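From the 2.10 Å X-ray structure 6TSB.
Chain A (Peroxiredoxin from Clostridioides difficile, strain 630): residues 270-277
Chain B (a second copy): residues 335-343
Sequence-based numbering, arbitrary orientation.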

# COMPACT_ATOMS: atom_id res chain seq x y z
N ARG A 270 7.72 15.76 11.42
CA ARG A 270 7.62 14.60 12.32
C ARG A 270 8.76 13.65 11.97
O ARG A 270 9.05 13.50 10.79
CB ARG A 270 6.24 13.94 12.17
CG ARG A 270 5.06 14.83 12.57
CD ARG A 270 4.98 15.16 14.05
NE ARG A 270 3.71 15.79 14.43
CZ ARG A 270 3.49 17.10 14.54
NH1 ARG A 270 4.44 18.00 14.28
NH2 ARG A 270 2.30 17.53 14.89
N THR A 271 9.40 13.08 12.98
CA THR A 271 10.42 12.03 12.82
C THR A 271 9.73 10.76 12.31
O THR A 271 8.52 10.57 12.60
CB THR A 271 11.13 11.78 14.15
OG1 THR A 271 10.13 11.26 15.04
CG2 THR A 271 11.77 13.03 14.71
N TYR A 272 10.45 9.88 11.61
CA TYR A 272 9.86 8.59 11.19
C TYR A 272 9.27 7.91 12.43
O TYR A 272 8.10 7.51 12.37
CB TYR A 272 10.86 7.70 10.48
CG TYR A 272 10.23 6.42 10.02
CD1 TYR A 272 9.10 6.44 9.21
CD2 TYR A 272 10.72 5.19 10.42
CE1 TYR A 272 8.49 5.28 8.78
CE2 TYR A 272 10.14 4.01 9.97
CZ TYR A 272 9.02 4.05 9.16
OH TYR A 272 8.44 2.88 8.71
N ASP A 273 10.03 7.82 13.52
CA ASP A 273 9.57 7.29 14.83
C ASP A 273 8.19 7.86 15.19
O ASP A 273 7.31 7.05 15.56
CB ASP A 273 10.67 7.46 15.88
CG ASP A 273 11.83 6.54 15.52
OD1 ASP A 273 11.63 5.72 14.58
OD2 ASP A 273 12.94 6.67 16.15
N GLU A 274 7.95 9.17 15.01
CA GLU A 274 6.67 9.85 15.36
C GLU A 274 5.54 9.52 14.35
O GLU A 274 4.36 9.61 14.72
CB GLU A 274 6.87 11.37 15.46
CG GLU A 274 7.55 11.86 16.74
CD GLU A 274 7.85 13.36 16.74
OE1 GLU A 274 8.13 13.93 15.65
OE2 GLU A 274 7.80 13.97 17.83
N LEU A 275 5.85 9.18 13.10
CA LEU A 275 4.86 8.69 12.10
C LEU A 275 4.52 7.22 12.41
O LEU A 275 3.33 6.85 12.34
CB LEU A 275 5.46 8.85 10.69
CG LEU A 275 5.76 10.28 10.22
CD1 LEU A 275 6.44 10.27 8.86
CD2 LEU A 275 4.51 11.13 10.17
N ARG A 276 5.54 6.42 12.73
CA ARG A 276 5.46 4.99 13.17
C ARG A 276 4.51 4.85 14.36
O ARG A 276 4.03 3.74 14.59
CB ARG A 276 6.85 4.49 13.59
CG ARG A 276 7.58 3.66 12.54
CD ARG A 276 7.30 2.19 12.79
NE ARG A 276 7.58 1.34 11.64
CZ ARG A 276 7.37 0.02 11.58
NH1 ARG A 276 6.84 -0.63 12.61
NH2 ARG A 276 7.68 -0.64 10.48
N ARG A 277 4.29 5.91 15.13
CA ARG A 277 3.52 5.85 16.40
C ARG A 277 2.14 6.49 16.20
O ARG A 277 1.17 5.88 16.65
CB ARG A 277 4.31 6.50 17.54
CG ARG A 277 4.17 5.78 18.88
CD ARG A 277 4.27 6.70 20.08
NE ARG A 277 5.46 7.55 20.05
CZ ARG A 277 5.47 8.88 20.03
NH1 ARG A 277 4.34 9.58 20.07
NH2 ARG A 277 6.62 9.53 19.98
N THR B 335 18.91 9.79 14.20
CA THR B 335 18.18 10.16 15.44
C THR B 335 16.67 10.15 15.25
O THR B 335 15.95 10.15 16.27
CB THR B 335 18.63 11.55 15.90
OG1 THR B 335 19.91 11.25 16.44
CG2 THR B 335 17.73 12.23 16.91
N TYR B 336 16.18 10.20 14.01
CA TYR B 336 14.73 10.25 13.69
C TYR B 336 14.17 8.84 13.46
O TYR B 336 12.94 8.69 13.32
CB TYR B 336 14.53 11.13 12.46
CG TYR B 336 14.84 12.59 12.64
CD1 TYR B 336 15.15 13.16 13.87
CD2 TYR B 336 14.77 13.44 11.54
CE1 TYR B 336 15.39 14.52 14.00
CE2 TYR B 336 15.02 14.79 11.65
CZ TYR B 336 15.34 15.34 12.88
OH TYR B 336 15.56 16.68 12.94
N ASP B 337 15.05 7.84 13.45
CA ASP B 337 14.84 6.45 12.99
C ASP B 337 15.62 5.56 13.97
O ASP B 337 16.59 4.87 13.56
CB ASP B 337 15.27 6.33 11.51
CG ASP B 337 15.30 4.92 10.93
OD1 ASP B 337 14.25 4.25 10.94
OD2 ASP B 337 16.39 4.50 10.49
N GLN B 338 15.21 5.61 15.25
CA GLN B 338 15.95 5.02 16.40
C GLN B 338 16.01 3.49 16.24
O GLN B 338 16.99 2.90 16.68
CB GLN B 338 15.33 5.44 17.74
CG GLN B 338 15.49 6.93 18.08
CD GLN B 338 16.88 7.39 18.46
OE1 GLN B 338 17.85 6.62 18.48
NE2 GLN B 338 17.01 8.67 18.76
N ALA B 339 15.01 2.87 15.59
CA ALA B 339 14.98 1.40 15.36
C ALA B 339 15.73 1.02 14.07
O ALA B 339 15.81 -0.17 13.80
CB ALA B 339 13.53 0.93 15.32
N ASN B 340 16.25 1.98 13.28
CA ASN B 340 17.08 1.70 12.08
C ASN B 340 16.26 0.99 11.00
O ASN B 340 16.83 0.19 10.25
CB ASN B 340 18.35 0.92 12.43
CG ASN B 340 19.30 1.75 13.26
OD1 ASN B 340 19.22 2.98 13.26
ND2 ASN B 340 20.20 1.10 13.96
N ILE B 341 14.97 1.30 10.91
CA ILE B 341 14.07 0.68 9.91
C ILE B 341 14.38 1.31 8.54
O ILE B 341 14.69 0.56 7.60
CB ILE B 341 12.60 0.85 10.33
CG1 ILE B 341 12.31 0.11 11.63
CG2 ILE B 341 11.66 0.42 9.20
CD1 ILE B 341 11.06 0.61 12.32
N LEU B 342 14.35 2.64 8.45
CA LEU B 342 14.70 3.34 7.19
C LEU B 342 16.17 3.07 6.85
O LEU B 342 16.43 2.75 5.71
CB LEU B 342 14.38 4.83 7.32
CG LEU B 342 12.91 5.13 7.56
CD1 LEU B 342 12.58 6.58 7.27
CD2 LEU B 342 12.01 4.19 6.77
N ALA B 343 17.07 3.13 7.82
CA ALA B 343 18.51 2.93 7.63
C ALA B 343 18.75 1.59 6.93
O ALA B 343 19.56 1.55 5.98
CB ALA B 343 19.22 3.00 8.97
O HOH W 1 13.03 3.77 13.32
O HOH W 2 13.39 9.21 16.63

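The first turn of a helix in chain A meets a tight turn in chain B, and A:Asp273 sits at the center of the polar part of the contact. The backbone A:Asp273 N donates to B:Tyr336 O at 3.0 Å along an almost straight line. The CA-to-CB bond of A:Asp273 points toward the other stretch, and with chi1 in the m well (-68°) A:Asp273 OD2 accepts from B:Gln338 N at 2.7 Å. A short carboxylate suits this place, because it reaches a backbone NH at the start of the type I turn running from B:Asp337 to B:Asn340. Two waters extend its reach: one donates to both A:Asp273 OD1 and B:Asp337 OD1, so two acidic side chains share a neighbor without meeting directly, and accepts from B:Ala339 N; the other joins A:Asp273 OD2 to B:Thr335 O.

B:Asp337, with chi1 in the t well, also braces its own chain. B:Asp337 OD1 accepts from B:Leu342 N at 3.0 Å and B:Asp337 OD2 from B:Ala343 N at 3.1 Å, tying the turn to the start of the following helix and so helping to hold B:Leu342 in place.

The t rotamer of A:Tyr272 (chi1 -178°) lays its ring against that helix, where B:Leu342, an m/t rotamer, covers one face, B:Leu342 CD2 lying 3.9 Å from the ring centroid of A:Tyr272, while B:Ile341 CG2 approaches A:Tyr272 CE2 at 4.0 Å. A flat aromatic ring offers these branched side chains a broad apolar surface. B:Ile341 CD1 also lies over one face of the A:Arg276 guanidinium, 3.6 Å from A:Arg276 NE; this arginine has chi1 (-100°) and chi2 (-93°) between wells, and A:Arg276 NE donates a weak hydrogen bond to A:Tyr272 OH.

A:Thr271 does two jobs. With chi1 at 65° (p), A:Thr271 OG1 caps the helix by accepting from A:Glu274 N at 3.0 Å, while the methyl A:Thr271 CG2 packs 3.5 Å from B:Tyr336 CD1.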